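Local structure of carbohydrate deacetylase Agd3 (Neosartorya fumigata, 6NWZ) at residues Q253-F258 with N489-T494; A493-Y498 with A525-D530; M532-G537 with D541-H546. The protein probably removes N-acetyl groups from the exopolysaccharide galactosaminogalactan, an activity required for Aspergillus fumigatus biofilm formation. All coordinates share one frame; numbering follows the deposited sequence.

Contact 1: Q253-F258 with N489-T494; sequences QIDDMF and NPRWAT. With ZN (zinc ion), chain L; ZN (zinc ion), chain M.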
loop_
_atom_site.group_PDB
_atom_site.type_symbol
_atom_site.label_atom_id
_atom_site.label_comp_id
_atom_site.label_asym_id
_atom_site.label_seq_id
_atom_site.Cartn_x
_atom_site.Cartn_y
_atom_site.Cartn_z
ATOM N N GLN A 253 -9.976 -8.145 2.873
ATOM C CA GLN A 253 -11.150 -8.222 3.731
ATOM C C GLN A 253 -12.354 -8.740 2.958
ATOM O O GLN A 253 -12.596 -8.328 1.820
ATOM C CB GLN A 253 -11.470 -6.855 4.329
ATOM C CG GLN A 253 -10.447 -6.387 5.333
ATOM C CD GLN A 253 -10.800 -5.044 5.913
ATOM O OE1 GLN A 253 -11.381 -4.197 5.235
ATOM N NE2 GLN A 253 -10.462 -4.841 7.178
ATOM N N ILE A 254 -13.112 -9.636 3.589
ATOM C CA ILE A 254 -14.277 -10.273 2.979
ATOM C C ILE A 254 -15.511 -9.758 3.709
ATOM O O ILE A 254 -15.798 -10.179 4.837
ATOM C CB ILE A 254 -14.200 -11.801 3.041
ATOM C CG1 ILE A 254 -12.853 -12.298 2.513
ATOM C CG2 ILE A 254 -15.351 -12.413 2.257
ATOM C CD1 ILE A 254 -12.568 -11.893 1.093
ATOM N N ASP A 255 -16.255 -8.862 3.064
ATOM C CA ASP A 255 -17.455 -8.298 3.661
ATOM C C ASP A 255 -18.643 -9.242 3.485
ATOM O O ASP A 255 -18.618 -10.170 2.671
ATOM C CB ASP A 255 -17.785 -6.940 3.036
ATOM C CG ASP A 255 -16.708 -5.890 3.276
ATOM O OD1 ASP A 255 -15.719 -6.170 3.989
ATOM O OD2 ASP A 255 -16.861 -4.770 2.744
ATOM N N ASP A 256 -19.686 -8.997 4.281
ATOM C CA ASP A 256 -21.006 -9.599 4.097
ATOM C C ASP A 256 -21.044 -11.080 4.464
ATOM O O ASP A 256 -21.902 -11.816 3.971
ATOM C CB ASP A 256 -21.510 -9.413 2.662
ATOM C CG ASP A 256 -21.669 -7.957 2.282
ATOM O OD1 ASP A 256 -21.331 -7.078 3.101
ATOM O OD2 ASP A 256 -22.144 -7.694 1.156
ATOM N N MET A 257 -20.143 -11.538 5.331
ATOM C CA MET A 257 -20.181 -12.934 5.749
ATOM C C MET A 257 -21.446 -13.219 6.551
ATOM O O MET A 257 -21.838 -12.440 7.426
ATOM C CB MET A 257 -18.949 -13.295 6.573
ATOM C CG MET A 257 -18.874 -14.770 6.969
ATOM S SD MET A 257 -18.798 -15.930 5.578
ATOM C CE MET A 257 -17.314 -15.369 4.750
ATOM N N PHE A 258 -22.076 -14.353 6.238
ATOM C CA PHE A 258 -23.348 -14.870 6.732
ATOM C C PHE A 258 -24.538 -14.243 6.009
ATOM O O PHE A 258 -25.665 -14.679 6.232
ATOM C CB PHE A 258 -23.540 -14.703 8.253
ATOM C CG PHE A 258 -22.652 -15.592 9.078
ATOM C CD1 PHE A 258 -23.071 -16.860 9.449
ATOM C CD2 PHE A 258 -21.400 -15.160 9.482
ATOM C CE1 PHE A 258 -22.256 -17.680 10.206
ATOM C CE2 PHE A 258 -20.582 -15.976 10.239
ATOM C CZ PHE A 258 -21.008 -17.234 10.602
ATOM N N ASN A 489 -9.364 4.523 7.848
ATOM C CA ASN A 489 -8.207 3.989 7.144
ATOM C C ASN A 489 -8.568 3.684 5.693
ATOM O O ASN A 489 -9.673 3.207 5.415
ATOM C CB ASN A 489 -7.697 2.719 7.821
ATOM C CG ASN A 489 -7.416 2.916 9.297
ATOM O OD1 ASN A 489 -6.398 3.494 9.678
ATOM N ND2 ASN A 489 -8.321 2.430 10.140
ATOM N N PRO A 490 -7.658 3.949 4.762
ATOM C CA PRO A 490 -7.966 3.740 3.343
ATOM C C PRO A 490 -8.104 2.265 2.991
ATOM O O PRO A 490 -7.583 1.376 3.671
ATOM C CB PRO A 490 -6.768 4.369 2.624
ATOM C CG PRO A 490 -5.661 4.332 3.634
ATOM C CD PRO A 490 -6.319 4.529 4.965
ATOM N N ARG A 491 -8.830 2.019 1.898
ATOM C CA ARG A 491 -9.031 0.676 1.366
ATOM C C ARG A 491 -9.272 0.760 -0.133
ATOM O O ARG A 491 -10.027 1.614 -0.604
ATOM C CB ARG A 491 -10.212 -0.046 2.032
ATOM C CG ARG A 491 -10.329 -1.528 1.658
ATOM C CD ARG A 491 -11.291 -2.295 2.574
ATOM N NE ARG A 491 -12.693 -2.024 2.266
ATOM C CZ ARG A 491 -13.719 -2.736 2.731
ATOM N NH1 ARG A 491 -14.958 -2.410 2.390
ATOM N NH2 ARG A 491 -13.511 -3.776 3.533
ATOM N N TRP A 492 -8.641 -0.148 -0.869
ATOM C CA TRP A 492 -8.768 -0.215 -2.313
ATOM C C TRP A 492 -9.972 -1.055 -2.726
ATOM O O TRP A 492 -10.327 -2.041 -2.073
ATOM C CB TRP A 492 -7.501 -0.807 -2.934
ATOM C CG TRP A 492 -6.263 0.014 -2.712
ATOM C CD1 TRP A 492 -5.153 -0.349 -2.003
ATOM C CD2 TRP A 492 -6.011 1.336 -3.203
ATOM N NE1 TRP A 492 -4.224 0.665 -2.026
ATOM C CE2 TRP A 492 -4.727 1.709 -2.757
ATOM C CE3 TRP A 492 -6.745 2.239 -3.979
ATOM C CZ2 TRP A 492 -4.163 2.946 -3.058
ATOM C CZ3 TRP A 492 -6.182 3.467 -4.277
ATOM C CH2 TRP A 492 -4.904 3.808 -3.816
ATOM N N ALA A 493 -10.591 -0.655 -3.831
ATOM C CA ALA A 493 -11.627 -1.438 -4.485
ATOM C C ALA A 493 -11.043 -2.125 -5.709
ATOM O O ALA A 493 -10.079 -1.646 -6.312
ATOM C CB ALA A 493 -12.812 -0.562 -4.892
ATOM N N THR A 494 -11.628 -3.262 -6.070
ATOM C CA THR A 494 -11.155 -4.056 -7.192
ATOM C C THR A 494 -12.308 -4.306 -8.154
ATOM O O THR A 494 -13.477 -4.069 -7.836
ATOM C CB THR A 494 -10.562 -5.391 -6.723
ATOM O OG1 THR A 494 -11.593 -6.180 -6.115
ATOM C CG2 THR A 494 -9.461 -5.151 -5.706
HETATM ZN ZN ZN L . -21.311 -5.096 3.208
HETATM ZN ZN ZN M . -18.602 -3.863 1.290
#

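Contact 2: A493-Y498 with A525-D530; sequences ATRIYY and AVEKAD. With ZN (zinc ion), chain I.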
loop_
_atom_site.group_PDB
_atom_site.type_symbol
_atom_site.label_atom_id
_atom_site.label_comp_id
_atom_site.label_asym_id
_atom_site.label_seq_id
_atom_site.Cartn_x
_atom_site.Cartn_y
_atom_site.Cartn_z
ATOM N N ALA A 493 -10.591 -0.655 -3.831
ATOM C CA ALA A 493 -11.627 -1.438 -4.485
ATOM C C ALA A 493 -11.043 -2.125 -5.709
ATOM O O ALA A 493 -10.079 -1.646 -6.312
ATOM C CB ALA A 493 -12.812 -0.562 -4.892
ATOM N N THR A 494 -11.628 -3.262 -6.070
ATOM C CA THR A 494 -11.155 -4.056 -7.192
ATOM C C THR A 494 -12.308 -4.306 -8.154
ATOM O O THR A 494 -13.477 -4.069 -7.836
ATOM C CB THR A 494 -10.562 -5.391 -6.723
ATOM O OG1 THR A 494 -11.593 -6.180 -6.115
ATOM C CG2 THR A 494 -9.461 -5.151 -5.706
ATOM N N ARG A 495 -11.962 -4.795 -9.345
ATOM C CA ARG A 495 -12.950 -5.216 -10.330
ATOM C C ARG A 495 -13.568 -6.570 -10.003
ATOM O O ARG A 495 -14.384 -7.071 -10.789
ATOM C CB ARG A 495 -12.317 -5.242 -11.725
ATOM C CG ARG A 495 -11.959 -3.858 -12.241
ATOM C CD ARG A 495 -10.937 -3.910 -13.360
ATOM N NE ARG A 495 -10.493 -2.571 -13.741
ATOM C CZ ARG A 495 -9.503 -1.913 -13.147
ATOM N NH1 ARG A 495 -8.841 -2.470 -12.140
ATOM N NH2 ARG A 495 -9.169 -0.699 -13.560
ATOM N N ILE A 496 -13.188 -7.179 -8.880
ATOM C CA ILE A 496 -13.913 -8.318 -8.332
ATOM C C ILE A 496 -15.082 -7.746 -7.541
ATOM O O ILE A 496 -14.935 -7.383 -6.368
ATOM C CB ILE A 496 -13.007 -9.200 -7.454
ATOM C CG1 ILE A 496 -11.715 -9.549 -8.198
ATOM C CG2 ILE A 496 -13.736 -10.463 -7.037
ATOM C CD1 ILE A 496 -11.933 -10.292 -9.499
ATOM N N TYR A 497 -16.243 -7.648 -8.181
ATOM C CA TYR A 497 -17.330 -6.832 -7.660
ATOM C C TYR A 497 -18.098 -7.552 -6.553
ATOM O O TYR A 497 -18.098 -8.783 -6.447
ATOM C CB TYR A 497 -18.273 -6.426 -8.791
ATOM C CG TYR A 497 -17.608 -5.564 -9.842
ATOM C CD1 TYR A 497 -17.218 -4.261 -9.552
ATOM C CD2 TYR A 497 -17.357 -6.055 -11.118
ATOM C CE1 TYR A 497 -16.605 -3.465 -10.505
ATOM C CE2 TYR A 497 -16.744 -5.265 -12.080
ATOM C CZ TYR A 497 -16.370 -3.969 -11.766
ATOM O OH TYR A 497 -15.759 -3.169 -12.707
ATOM N N TYR A 498 -18.780 -6.750 -5.731
ATOM C CA TYR A 498 -19.375 -7.251 -4.496
ATOM C C TYR A 498 -20.504 -8.239 -4.753
ATOM O O TYR A 498 -20.799 -9.075 -3.892
ATOM C CB TYR A 498 -19.905 -6.085 -3.665
ATOM C CG TYR A 498 -21.303 -5.642 -4.048
ATOM C CD1 TYR A 498 -21.523 -4.858 -5.176
ATOM C CD2 TYR A 498 -22.405 -6.012 -3.284
ATOM C CE1 TYR A 498 -22.804 -4.451 -5.529
ATOM C CE2 TYR A 498 -23.686 -5.610 -3.628
ATOM C CZ TYR A 498 -23.880 -4.830 -4.750
ATOM O OH TYR A 498 -25.152 -4.431 -5.094
ATOM N N ALA A 525 -5.286 -8.961 -15.566
ATOM C CA ALA A 525 -4.072 -8.281 -16.011
ATOM C C ALA A 525 -4.061 -6.825 -15.560
ATOM O O ALA A 525 -3.043 -6.330 -15.059
ATOM C CB ALA A 525 -3.936 -8.377 -17.529
ATOM N N VAL A 526 -5.184 -6.118 -15.727
ATOM C CA VAL A 526 -5.225 -4.725 -15.288
ATOM C C VAL A 526 -5.220 -4.647 -13.766
ATOM O O VAL A 526 -4.671 -3.701 -13.189
ATOM C CB VAL A 526 -6.431 -3.980 -15.904
ATOM C CG1 VAL A 526 -6.742 -4.513 -17.289
ATOM C CG2 VAL A 526 -7.656 -4.063 -15.017
ATOM N N GLU A 527 -5.800 -5.641 -13.087
ATOM C CA GLU A 527 -5.710 -5.675 -11.632
ATOM C C GLU A 527 -4.280 -5.915 -11.171
ATOM O O GLU A 527 -3.863 -5.381 -10.137
ATOM C CB GLU A 527 -6.634 -6.751 -11.066
ATOM C CG GLU A 527 -8.097 -6.368 -11.083
ATOM C CD GLU A 527 -8.409 -5.233 -10.129
ATOM O OE1 GLU A 527 -7.763 -5.151 -9.061
ATOM O OE2 GLU A 527 -9.304 -4.422 -10.449
ATOM N N LYS A 528 -3.521 -6.709 -11.929
ATOM C CA LYS A 528 -2.124 -6.961 -11.595
ATOM C C LYS A 528 -1.310 -5.673 -11.638
ATOM O O LYS A 528 -0.534 -5.380 -10.721
ATOM C CB LYS A 528 -1.550 -8.004 -12.557
ATOM C CG LYS A 528 -0.101 -8.377 -12.299
ATOM C CD LYS A 528 0.307 -9.616 -13.091
ATOM C CE LYS A 528 0.184 -9.402 -14.588
ATOM N NZ LYS A 528 0.631 -10.609 -15.338
ATOM N N ALA A 529 -1.479 -4.883 -12.701
ATOM C CA ALA A 529 -0.713 -3.649 -12.826
ATOM C C ALA A 529 -1.099 -2.652 -11.745
ATOM O O ALA A 529 -0.232 -2.030 -11.118
ATOM C CB ALA A 529 -0.922 -3.042 -14.210
ATOM N N ASP A 530 -2.399 -2.499 -11.505
ATOM C CA ASP A 530 -2.860 -1.492 -10.562
ATOM C C ASP A 530 -2.464 -1.843 -9.131
ATOM O O ASP A 530 -2.089 -0.959 -8.351
ATOM C CB ASP A 530 -4.370 -1.330 -10.691
ATOM C CG ASP A 530 -4.900 -0.236 -9.817
ATOM O OD1 ASP A 530 -4.546 0.935 -10.061
ATOM O OD2 ASP A 530 -5.659 -0.552 -8.880
HETATM ZN ZN ZN I . -6.516 0.080 -7.249
#

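Contact 3: M532-G537 with D541-H546; sequences MRHLLG and DGYMFH. With ZN (zinc ion), chain I; ZN (zinc ion), chain M.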
loop_
_atom_site.group_PDB
_atom_site.type_symbol
_atom_site.label_atom_id
_atom_site.label_comp_id
_atom_site.label_asym_id
_atom_site.label_seq_id
_atom_site.Cartn_x
_atom_site.Cartn_y
_atom_site.Cartn_z
ATOM N N MET A 532 0.133 -3.771 -8.191
ATOM C CA MET A 532 1.575 -3.602 -8.049
ATOM C C MET A 532 1.934 -2.139 -7.812
ATOM O O MET A 532 2.851 -1.833 -7.041
ATOM C CB MET A 532 2.298 -4.133 -9.286
ATOM C CG MET A 532 2.248 -5.646 -9.448
ATOM S SD MET A 532 2.869 -6.556 -8.024
ATOM C CE MET A 532 1.343 -7.086 -7.244
ATOM N N ARG A 533 1.219 -1.220 -8.465
ATOM C CA ARG A 533 1.457 0.199 -8.232
ATOM C C ARG A 533 1.200 0.568 -6.777
ATOM O O ARG A 533 1.930 1.378 -6.194
ATOM C CB ARG A 533 0.578 1.030 -9.166
ATOM C CG ARG A 533 0.714 2.521 -8.976
ATOM C CD ARG A 533 -0.090 3.284 -10.016
ATOM N NE ARG A 533 -1.538 3.146 -9.858
ATOM C CZ ARG A 533 -2.283 3.946 -9.098
ATOM N NH1 ARG A 533 -1.716 4.931 -8.410
ATOM N NH2 ARG A 533 -3.596 3.760 -9.018
ATOM N N HIS A 534 0.166 -0.021 -6.170
ATOM C CA HIS A 534 -0.114 0.225 -4.759
ATOM C C HIS A 534 0.944 -0.412 -3.868
ATOM O O HIS A 534 1.511 0.247 -2.988
ATOM C CB HIS A 534 -1.500 -0.311 -4.398
ATOM C CG HIS A 534 -2.612 0.303 -5.187
ATOM N ND1 HIS A 534 -2.588 1.613 -5.612
ATOM C CD2 HIS A 534 -3.782 -0.214 -5.629
ATOM C CE1 HIS A 534 -3.697 1.879 -6.280
ATOM N NE2 HIS A 534 -4.438 0.786 -6.305
ATOM N N LEU A 535 1.223 -1.703 -4.087
ATOM C CA LEU A 535 2.111 -2.440 -3.196
ATOM C C LEU A 535 3.555 -1.973 -3.336
ATOM O O LEU A 535 4.255 -1.794 -2.332
ATOM C CB LEU A 535 1.997 -3.941 -3.470
ATOM C CG LEU A 535 0.637 -4.576 -3.171
ATOM C CD1 LEU A 535 0.702 -6.096 -3.264
ATOM C CD2 LEU A 535 0.129 -4.141 -1.807
ATOM N N LEU A 536 4.024 -1.777 -4.569
ATOM C CA LEU A 536 5.372 -1.256 -4.761
ATOM C C LEU A 536 5.486 0.217 -4.375
ATOM O O LEU A 536 6.605 0.720 -4.235
ATOM C CB LEU A 536 5.813 -1.474 -6.212
ATOM C CG LEU A 536 5.924 -2.952 -6.607
ATOM C CD1 LEU A 536 6.353 -3.130 -8.053
ATOM C CD2 LEU A 536 6.893 -3.653 -5.677
ATOM N N GLY A 537 4.365 0.910 -4.198
ATOM C CA GLY A 537 4.351 2.237 -3.625
ATOM C C GLY A 537 4.260 2.251 -2.116
ATOM O O GLY A 537 4.122 3.325 -1.521
ATOM N N ASP A 541 -2.795 0.249 2.479
ATOM C CA ASP A 541 -4.245 0.116 2.446
ATOM C C ASP A 541 -4.637 -1.327 2.156
ATOM O O ASP A 541 -3.967 -2.038 1.401
ATOM C CB ASP A 541 -4.857 1.028 1.378
ATOM C CG ASP A 541 -4.114 2.340 1.225
ATOM O OD1 ASP A 541 -3.021 2.482 1.812
ATOM O OD2 ASP A 541 -4.627 3.229 0.510
ATOM N N GLY A 542 -5.739 -1.760 2.763
ATOM C CA GLY A 542 -6.286 -3.069 2.490
ATOM C C GLY A 542 -7.102 -3.082 1.213
ATOM O O GLY A 542 -7.199 -2.093 0.486
ATOM N N TYR A 543 -7.710 -4.237 0.944
ATOM C CA TYR A 543 -8.460 -4.453 -0.285
ATOM C C TYR A 543 -9.844 -5.002 0.036
ATOM O O TYR A 543 -10.012 -5.808 0.957
ATOM C CB TYR A 543 -7.693 -5.393 -1.238
ATOM C CG TYR A 543 -6.418 -4.767 -1.767
ATOM C CD1 TYR A 543 -5.255 -4.762 -1.005
ATOM C CD2 TYR A 543 -6.381 -4.156 -3.019
ATOM C CE1 TYR A 543 -4.089 -4.176 -1.473
ATOM C CE2 TYR A 543 -5.214 -3.568 -3.496
ATOM C CZ TYR A 543 -4.072 -3.581 -2.717
ATOM O OH TYR A 543 -2.908 -3.002 -3.174
ATOM N N MET A 544 -10.831 -4.559 -0.736
ATOM C CA MET A 544 -12.238 -4.830 -0.474
ATOM C C MET A 544 -12.722 -6.009 -1.311
ATOM O O MET A 544 -12.626 -5.982 -2.545
ATOM C CB MET A 544 -13.073 -3.590 -0.780
ATOM C CG MET A 544 -14.566 -3.818 -0.707
ATOM S SD MET A 544 -15.449 -2.707 -1.816
ATOM C CE MET A 544 -14.913 -3.340 -3.404
ATOM N N PHE A 545 -13.259 -7.029 -0.641
ATOM C CA PHE A 545 -13.926 -8.148 -1.299
ATOM C C PHE A 545 -15.194 -8.486 -0.523
ATOM O O PHE A 545 -15.469 -7.919 0.539
ATOM C CB PHE A 545 -13.008 -9.374 -1.413
ATOM C CG PHE A 545 -11.748 -9.120 -2.199
ATOM C CD1 PHE A 545 -11.770 -9.109 -3.585
ATOM C CD2 PHE A 545 -10.545 -8.885 -1.551
ATOM C CE1 PHE A 545 -10.611 -8.872 -4.313
ATOM C CE2 PHE A 545 -9.384 -8.647 -2.273
ATOM C CZ PHE A 545 -9.417 -8.640 -3.656
ATOM N N HIS A 546 -15.978 -9.418 -1.067
ATOM C CA HIS A 546 -17.267 -9.769 -0.483
ATOM C C HIS A 546 -17.463 -11.279 -0.519
ATOM O O HIS A 546 -16.779 -11.998 -1.251
ATOM C CB HIS A 546 -18.410 -9.047 -1.204
ATOM C CG HIS A 546 -18.392 -7.564 -0.999
ATOM N ND1 HIS A 546 -17.445 -6.746 -1.578
ATOM C CD2 HIS A 546 -19.183 -6.758 -0.252
ATOM C CE1 HIS A 546 -17.662 -5.496 -1.208
ATOM N NE2 HIS A 546 -18.710 -5.476 -0.404
HETATM ZN ZN ZN I . -6.516 0.080 -7.249
HETATM ZN ZN ZN M . -18.602 -3.863 1.290
#

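Contact 1: Q253-F258 with N489-T494
Asp255 OD2 has two partners, a zinc ion at 2.4 Å and Arg491 NH1, which donates to it at 3.1 Å. The other carboxylate oxygen, Asp255 OD1, takes a longer bond from Arg491 NH2 at 3.3 Å. Arginine and aspartate therefore meet end-on, one terminal nitrogen to each oxygen, and both oxygens offer the syn lone pair. The fit is not quite flat: carboxylate and guanidinium planes stand 30° apart, and each oxygen is tilted somewhat out of the plane of the guanidinium group. Arg491 NH2 also donates to Gln253 OE1 at 2.8 Å, so this one nitrogen joins the two residues that flank Ile254. Here the amide is turned nearly square to the guanidinium group, with 86° between the planes, and the donor is tilted from the carbonyl plane. Gln253 and Arg491 lie on strands 252-257 and 487-492, the two parallel neighbours of strand 542-546 in the mixed sheet of the deacetylase domain. The arginine thus reaches past the intervening strand, touching Met544; Gln253 CA and Arg491 CA are 9.4 Å apart. Its chain starts out extended and bends at chi3 (76°), which swings the guanidinium group round to present NH1 and NH2 to the aspartate. The amide nitrogen, Gln253 NE2, is hydrogen-bonded to His594 and Glu301, which helps fix which end of the amide faces the arginine. His546 shares the zinc ion of Asp255. A second zinc ion is held by Asp256 OD1 at 2.0 Å together with His388 and His392, an Asp-His-His set like that of family 4 carbohydrate esterases.

Contact 2: A493-Y498 with A525-D530
The segment 493-498, an irregular loop that leaves strand 487-492, runs past one side of helix 520-536, with Thr494 CA and Glu527 CA 7.2 Å apart. In the deacetylase domain this helix belongs to the connection that leads from strand 487-492 to its parallel neighbour, strand 542-546, so the contact ties the start of the connection to a later part of it. Glu527 OE2 accepts both hydrogen bonds across the contact. They come from the backbone N of Arg495 at 2.9 Å, with an N-H...O angle of 157°, and from Arg495 NH1 at 2.6 Å, the latter a salt bridge. The two donors come at OE2 from opposite faces of the carboxylate, each well above its plane. For the side chain the guanidinium plane is turned 59° from the carboxylate, while OE2 lies within the guanidinium plane, at its edge. The glutamate chain is bent at chi2 (-67°), which brings the carboxylate round from the helix surface to the loop. The extended aliphatic part of Arg495 lies alongside the same oxygen, with CG 3.3 Å from Glu527 OE2. Val526, the preceding residue on the helix, covers one face of the guanidinium group: its CG2 sits 3.4 Å from Arg495 CZ, offset toward the rim. The other carboxylate oxygen, OE1, is hydrogen-bonded to Trp573 NE1 and packs against Thr494 CB and CG2. Thr494 OG1 takes a weak bond from the backbone N of Ile496, two residues on, as in an ST turn. Nearly one turn beyond Glu527, Asp530 OD2 binds a zinc ion at 1.9 Å with His534 as the other protein ligand, and Arg495 NH1 stops 4.9 Å short of that oxygen.

Contact 3: M532-G537 with D541-H546
Van der Waals contacts of the Tyr543 hydroxyl with His534 and Leu535 join the two segments. Tyr543 OH lies 3.3 Å from His534 CB and meets the histidine ring at its edge, near the ring plane. Against Leu535 the same oxygen touches CD2 at 3.5 Å, and this methyl also lies near the plane of the tyrosine ring at its edge, with Leu535 CD2 4.2 Å from Tyr543 CE1. Tyr543 CG stands anti to its carbonyl carbon (chi1 -67°), which sends the ring from the strand toward the helix and lets its hydroxyl end fit between two consecutive side chains of helix 520-536. A short link leads from this helix into strand 542-546: this is the final step of a crossover from strand 487-492 to its parallel neighbour through helices. Aromatic packing brings in two tryptophans. Trp492, on strand 487-492, stacks on the His534 ring and meets the Tyr543 ring obliquely, while Trp573 of helix 569-584 also touches Tyr543 and takes Phe545 edge-to-face. Metal bonds come from both segments but go to different ions. His534 NE2 binds one zinc ion at 2.4 Å, shared with Asp530 one turn earlier on the helix. At the C-terminal end of strand 542-546, His546 NE2 binds a different zinc ion at 2.3 Å, shared with Asp255, and Met544 SD sits in the plane of the His546 ring at its edge.

Contacts 1 and 3 are buried and share the sheet: strand 542-546 of contact 3 lies between the two strands of contact 1, and the zinc ion held by Asp255 and His546 belongs to both. Contact 2 is only partly buried, and it shares helix 520-536 and the zinc ion of Asp530 and His534 with contact 3. It also picks up the chain where contact 1 leaves it, at Ala493 and Thr494. The chemistry varies accordingly. Contacts 1 and 2 each turn on an arginine-carboxylate pair, but only in contact 1 does that carboxylate bind metal. Contact 3 packs helix against strand through a tyrosine hydroxyl.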